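Local coordinates for inclusion membrane protein A (Chlamydia trachomatis, PDB 6E7E) that probably mediates homotypic fusion of chlamydial inclusions as a SNARE-like inclusion membrane protein, represented here by its helical soluble domain, at residues K44-S47 with A48-D52; D72-K75 with N76-E79. The protein carries 2 engineered substitutions. All coordinates share one frame; numbering follows the deposited sequence.

Contact 1 of 2, residues K44-S47 with A48-D52; sequences KDLS and AVSQD
Ser50 folds its hydroxyl back onto the helix it belongs to: OG donates to Leu46 O one turn earlier at 2.8 Å, while Ser50 N makes the ordinary i to i+4 bond to that same Leu46 O at 3.0 Å. The first torsion makes this possible, for it sets OG anti to the carbonyl carbon and beside the backbone N (chi1 -64°), within range of the preceding turn. The two donors come at Leu46 O from opposite faces of its carbonyl plane, the hydroxyl tilted 35° from that plane. Along the rest of the turn, Ala48 N, Val49 N and Gln51 N bond to Lys44 O, Asp45 O and Ser47 O, as in any alpha-helix.

The close-packed side belongs to Leu46, Val49 and Ser50, all buried. Leu46 CD1 lies 3.8 Å from Ser50 OG and 4.2 Å from Val49 CG1, the leucine and valine side chains crossing at a slant. Val49 CG1 sits between its own backbone N and carbonyl carbon (chi1 69°), which brings it to 3.3 Å from Leu46 O. Helix 4-38 backs Ser50 through Phe32 and Leu35, and helix 125-165 meets Leu46 through Ile128 and Leu131.

Toward solvent the contact thins out. Exposed Ala48 contributes a methyl, its CB 3.5 Å from Lys44 O, and the exposed Lys44 side chain stays clear of residues 48-52, its NZ making a weak hydrogen bond to Ala40 O. At the borders, Ser47 OG bonds to Ser36 O and Asp45 OD2 forms a salt bridge with Lys132, tying this first part of helix 44-57 to both neighbouring helices.

Chemically, the serine hydroxyl meets its need for an acceptor within its own helix, so a polar side chain can sit buried between helices beside leucine and valine.

Contact 2 of 2, residues D72-K75 with N76-E79; sequences DEYK and NSTE
Tyr74 to Ser77 form a type I beta turn where helix 65-73 gives way to the loop, with the CA atoms of Tyr74 and Ser77 5.0 Å apart. Ser77 N closes the turn on Tyr74 O at 3.1 Å, but the bond is bent: the N-H...O angle is 136°, and the nitrogen stands above the carbonyl plane. From Ser77 on, the chain is extended until Thr78 caps the start of helix 79-82, its OG1 accepting from Met81 N.

Ser77 also brings its side chain to the same oxygen. Its OG lies between its own backbone N and carbonyl carbon (chi1 61°), a rotation that turns the hydroxyl back over the turn to donate to Tyr74 O at 2.8 Å, now only 21° from the carbonyl plane. Ser77 CB packs 3.2 Å from Glu73 O. The Tyr74 ring stacks with that of Tyr8, while Ser77 OG approaches its near end obliquely, 4.4 Å from CD1. Lys75, bent in its outer half, curls back so that NZ makes a weak 3.4 Å bond to Asp72 O.

Arg82 NH1 bonds to Ser77 OG as well, and Glu73 forms a salt bridge with Arg160. With Arg82 joined to the hydroxyl, one serine links the turn to the helix that follows; its two donors would probably polarise the Tyr74 carbonyl, drawing electron density onto O.

In the fold
Contacts 1 and 2 lie on opposite sides of the chain's centre in this elongated helical domain, their centres 44 Å apart and their nearest atoms about 27 Å apart, so neither touches the other. They come in series along the chain, contact 1 on helix 44-57 and contact 2 around the end of helix 65-73, the next helix. Helix 125-165 runs past both: Lys132 reaches the 44-52 region, whereas Arg160 and Glu163 meet Glu73 and Thr78 of residues 72-79. Helix 4-38 likewise serves both, through Ser36 at one end and Tyr8 at the other. Contact 1 is partly buried between helices; contact 2 is a surface turn.

Contact 1 of 2, residues K44-S47 with A48-D52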
ATOM      1  N   LYS A  44      13.801 -11.437 -21.132  1.00 16.01           N
ATOM      2  CA  LYS A  44      12.828 -10.368 -21.440  1.00 16.77           C
ATOM      3  C   LYS A  44      11.592 -10.491 -20.535  1.00 15.25           C
ATOM      4  O   LYS A  44      11.062  -9.467 -20.114  1.00 15.67           O
ATOM      5  CB  LYS A  44      12.474 -10.395 -22.925  1.00 20.75           C
ATOM      6  CG  LYS A  44      13.604  -9.927 -23.827  1.00 23.84           C
ATOM      7  CD  LYS A  44      13.791  -8.423 -23.868  1.00 32.54           C
ATOM      8  CE  LYS A  44      14.564  -7.937 -25.081  1.00 32.68           C
ATOM      9  NZ  LYS A  44      15.027  -6.537 -24.917  1.00 35.38           N
ATOM     10  N   ASP A  45      11.134 -11.701 -20.242  1.00 16.40           N
ATOM     11  CA  ASP A  45       9.911 -11.896 -19.435  1.00 16.77           C
ATOM     12  C   ASP A  45      10.202 -11.459 -17.996  1.00 14.51           C
ATOM     13  O   ASP A  45       9.391 -10.743 -17.392  1.00 16.57           O
ATOM     14  CB  ASP A  45       9.425 -13.338 -19.490  1.00 18.57           C
ATOM     15  CG  ASP A  45       7.918 -13.474 -19.291  1.00 22.70           C
ATOM     16  OD1 ASP A  45       7.216 -12.450 -19.380  1.00 26.61           O
ATOM     17  OD2 ASP A  45       7.465 -14.589 -19.014  1.00 25.44           O
ATOM     18  N   LEU A  46      11.347 -11.833 -17.441  1.00 13.60           N
ATOM     19  CA  LEU A  46      11.714 -11.382 -16.087  1.00 12.75           C
ATOM     20  C   LEU A  46      11.831  -9.861 -16.081  1.00 12.72           C
ATOM     21  O   LEU A  46      11.410  -9.215 -15.130  1.00 11.92           O
ATOM     22  CB  LEU A  46      13.020 -12.027 -15.646  1.00 13.94           C
ATOM     23  CG  LEU A  46      13.546 -11.536 -14.308  1.00 16.02           C
ATOM     24  CD1 LEU A  46      12.568 -11.815 -13.163  1.00 14.83           C
ATOM     25  CD2 LEU A  46      14.894 -12.149 -14.031  1.00 20.54           C
ATOM     26  N   SER A  47      12.435  -9.298 -17.108  1.00 12.41           N
ATOM     27  CA  SER A  47      12.646  -7.846 -17.140  1.00 12.50           C
ATOM     28  C   SER A  47      11.285  -7.136 -17.150  1.00 12.10           C
ATOM     29  O   SER A  47      11.114  -6.096 -16.470  1.00 12.12           O
ATOM     30  CB  SER A  47      13.514  -7.480 -18.315  1.00 14.08           C
ATOM     31  OG  SER A  47      13.725  -6.089 -18.391  1.00 14.67           O
ATOM     32  N   ALA A  48      10.326  -7.631 -17.924  1.00 12.89           N
ATOM     33  CA  ALA A  48       8.995  -6.993 -18.044  1.00 13.52           C
ATOM     34  C   ALA A  48       8.250  -7.099 -16.709  1.00 11.85           C
ATOM     35  O   ALA A  48       7.653  -6.102 -16.262  1.00 12.45           O
ATOM     36  CB  ALA A  48       8.228  -7.623 -19.172  1.00 16.10           C
ATOM     37  N   VAL A  49       8.245  -8.271 -16.072  1.00 11.65           N
ATOM     38  CA  VAL A  49       7.507  -8.396 -14.796  1.00 10.71           C
ATOM     39  C   VAL A  49       8.167  -7.495 -13.747  1.00  9.74           C
ATOM     40  O   VAL A  49       7.472  -6.912 -12.913  1.00 10.63           O
ATOM     41  CB  VAL A  49       7.381  -9.860 -14.310  1.00 12.15           C
ATOM     42  CG1 VAL A  49       8.651 -10.547 -13.854  1.00 15.40           C
ATOM     43  CG2 VAL A  49       6.407  -9.914 -13.138  1.00 13.39           C
ATOM     44  N   SER A  50       9.486  -7.385 -13.780  1.00  9.45           N
ATOM     45  CA  SER A  50      10.204  -6.524 -12.833  1.00  9.48           C
ATOM     46  C   SER A  50       9.805  -5.060 -13.056  1.00  9.45           C
ATOM     47  O   SER A  50       9.583  -4.330 -12.076  1.00 10.15           O
ATOM     48  CB  SER A  50      11.685  -6.754 -12.978  1.00 10.08           C
ATOM     49  OG  SER A  50      12.061  -8.079 -12.620  1.00 11.25           O
ATOM     50  N   GLN A  51       9.733  -4.625 -14.301  1.00 10.57           N
ATOM     51  CA  GLN A  51       9.255  -3.254 -14.592  1.00 11.23           C
ATOM     52  C   GLN A  51       7.808  -3.081 -14.105  1.00 11.16           C
ATOM     53  O   GLN A  51       7.473  -2.004 -13.603  1.00 12.47           O
ATOM     54  CB  GLN A  51       9.399  -2.958 -16.076  1.00 12.98           C
ATOM     55  CG  GLN A  51       8.782  -1.626 -16.506  1.00 15.54           C
ATOM     56  CD  GLN A  51       9.360  -0.386 -15.863  1.00 18.28           C
ATOM     57  OE1 GLN A  51      10.563  -0.301 -15.624  1.00 23.12           O
ATOM     58  NE2 GLN A  51       8.509   0.596 -15.592  1.00 23.90           N
ATOM     59  N   ASP A  52       7.000  -4.132 -14.179  1.00 11.42           N
ATOM     60  CA  ASP A  52       5.616  -4.067 -13.655  1.00 12.11           C
ATOM     61  C   ASP A  52       5.610  -3.833 -12.146  1.00 10.79           C
ATOM     62  O   ASP A  52       4.754  -3.071 -11.648  1.00 12.01           O
ATOM     63  CB  ASP A  52       4.843  -5.355 -13.946  1.00 14.04           C
ATOM     64  CG  ASP A  52       4.518  -5.641 -15.382  1.00 15.99           C
ATOM     65  OD1 ASP A  52       4.548  -4.695 -16.186  1.00 18.83           O
ATOM     66  OD2 ASP A  52       4.221  -6.813 -15.652  1.00 17.36           O
TER

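Contact 2 of 2, residues D72-K75 with N76-E79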
ATOM      1  N   ASP A  72      -5.031  12.175  11.253  1.00 17.41           N
ATOM      2  CA  ASP A  72      -4.547  13.543  11.556  1.00 19.29           C
ATOM      3  C   ASP A  72      -5.727  14.448  11.954  1.00 18.75           C
ATOM      4  O   ASP A  72      -5.486  15.475  12.612  1.00 22.55           O
ATOM      5  CB  ASP A  72      -3.785  14.157  10.379  1.00 23.54           C
ATOM      6  CG  ASP A  72      -2.422  13.538  10.100  1.00 30.56           C
ATOM      7  OD1 ASP A  72      -1.889  12.837  10.985  1.00 39.02           O
ATOM      8  OD2 ASP A  72      -1.891  13.778   9.000  1.00 41.74           O
ATOM      9  N   GLU A  73      -6.968  14.122  11.576  1.00 18.36           N
ATOM     10  CA  GLU A  73      -8.149  14.961  11.904  1.00 19.31           C
ATOM     11  C   GLU A  73      -8.615  14.728  13.340  1.00 20.31           C
ATOM     12  O   GLU A  73      -9.369  15.554  13.826  1.00 22.46           O
ATOM     13  CB  GLU A  73      -9.305  14.694  10.933  1.00 21.54           C
ATOM     14  CG  GLU A  73      -9.023  15.205   9.539  1.00 21.89           C
ATOM     15  CD  GLU A  73      -8.777  16.698   9.461  1.00 23.35           C
ATOM     16  OE1 GLU A  73      -9.469  17.430  10.157  1.00 22.89           O
ATOM     17  OE2 GLU A  73      -7.879  17.120   8.711  1.00 26.33           O
ATOM     18  N   TYR A  74      -8.230  13.667  14.023  1.00 19.13           N
ATOM     19  CA  TYR A  74      -8.895  13.327  15.305  1.00 17.35           C
ATOM     20  C   TYR A  74      -8.629  14.360  16.406  1.00 20.02           C
ATOM     21  O   TYR A  74      -9.581  14.707  17.090  1.00 20.03           O
ATOM     22  CB  TYR A  74      -8.433  11.966  15.813  1.00 15.42           C
ATOM     23  CG  TYR A  74      -9.134  11.551  17.081  1.00 15.27           C
ATOM     24  CD1 TYR A  74     -10.401  11.005  17.051  1.00 16.61           C
ATOM     25  CD2 TYR A  74      -8.513  11.663  18.316  1.00 17.99           C
ATOM     26  CE1 TYR A  74     -11.055  10.625  18.216  1.00 16.79           C
ATOM     27  CE2 TYR A  74      -9.156  11.294  19.484  1.00 18.74           C
ATOM     28  CZ  TYR A  74     -10.435  10.774  19.443  1.00 16.72           C
ATOM     29  OH  TYR A  74     -11.099  10.395  20.591  1.00 19.42           O
ATOM     30  N   LYS A  75      -7.388  14.831  16.571  1.00 24.47           N
ATOM     31  CA  LYS A  75      -6.895  15.574  17.771  1.00 29.46           C
ATOM     32  C   LYS A  75      -7.833  16.714  18.184  1.00 34.45           C
ATOM     33  O   LYS A  75      -8.210  16.765  19.368  1.00 48.73           O
ATOM     34  CB  LYS A  75      -5.472  16.086  17.515  1.00 31.17           C
ATOM     35  CG  LYS A  75      -4.396  15.007  17.481  1.00 38.31           C
ATOM     36  CD  LYS A  75      -2.969  15.517  17.357  1.00 43.24           C
ATOM     37  CE  LYS A  75      -2.666  16.221  16.049  1.00 42.16           C
ATOM     38  NZ  LYS A  75      -2.898  15.353  14.870  1.00 37.22           N
ATOM     39  N   ASN A  76      -8.156  17.614  17.263  1.00 32.06           N
ATOM     40  CA  ASN A  76      -9.004  18.819  17.518  1.00 26.62           C
ATOM     41  C   ASN A  76     -10.282  18.717  16.699  1.00 19.75           C
ATOM     42  O   ASN A  76     -10.649  19.707  16.068  1.00 24.60           O
ATOM     43  CB  ASN A  76      -8.267  20.112  17.156  1.00 31.28           C
ATOM     44  CG  ASN A  76      -7.540  20.753  18.316  1.00 37.99           C
ATOM     45  OD1 ASN A  76      -6.353  21.045  18.215  1.00 45.80           O
ATOM     46  ND2 ASN A  76      -8.247  20.993  19.410  1.00 44.84           N
ATOM     47  N   SER A  77     -10.877  17.528  16.653  1.00 19.86           N
ATOM     48  CA  SER A  77     -11.991  17.169  15.735  1.00 18.14           C
ATOM     49  C   SER A  77     -13.347  17.658  16.252  1.00 16.49           C
ATOM     50  O   SER A  77     -13.532  17.817  17.481  1.00 18.86           O
ATOM     51  CB  SER A  77     -12.068  15.688  15.517  1.00 17.95           C
ATOM     52  OG  SER A  77     -12.312  14.976  16.719  1.00 20.39           O
ATOM     53  N   THR A  78     -14.271  17.884  15.318  1.00 15.62           N
ATOM     54  CA  THR A  78     -15.709  17.986  15.615  1.00 15.28           C
ATOM     55  C   THR A  78     -16.403  16.631  15.719  1.00 15.27           C
ATOM     56  O   THR A  78     -15.921  15.638  15.174  1.00 14.89           O
ATOM     57  CB  THR A  78     -16.439  18.812  14.550  1.00 15.47           C
ATOM     58  OG1 THR A  78     -16.509  18.048  13.341  1.00 14.88           O
ATOM     59  CG2 THR A  78     -15.820  20.184  14.362  1.00 17.44           C
ATOM     60  N   GLU A  79     -17.600  16.616  16.290  1.00 17.66           N
ATOM     61  CA  GLU A  79     -18.427  15.387  16.325  1.00 19.13           C
ATOM     62  C   GLU A  79     -18.771  14.933  14.897  1.00 17.86           C
ATOM     63  O   GLU A  79     -18.766  13.735  14.580  1.00 16.65           O
ATOM     64  CB  GLU A  79     -19.660  15.667  17.175  1.00 22.02           C
ATOM     65  CG  GLU A  79     -20.344  14.424  17.668  1.00 26.99           C
ATOM     66  CD  GLU A  79     -21.284  14.555  18.854  1.00 28.36           C
ATOM     67  OE1 GLU A  79     -21.333  15.638  19.571  1.00 27.88           O
ATOM     68  OE2 GLU A  79     -21.988  13.553  19.065  1.00 30.49           O
TER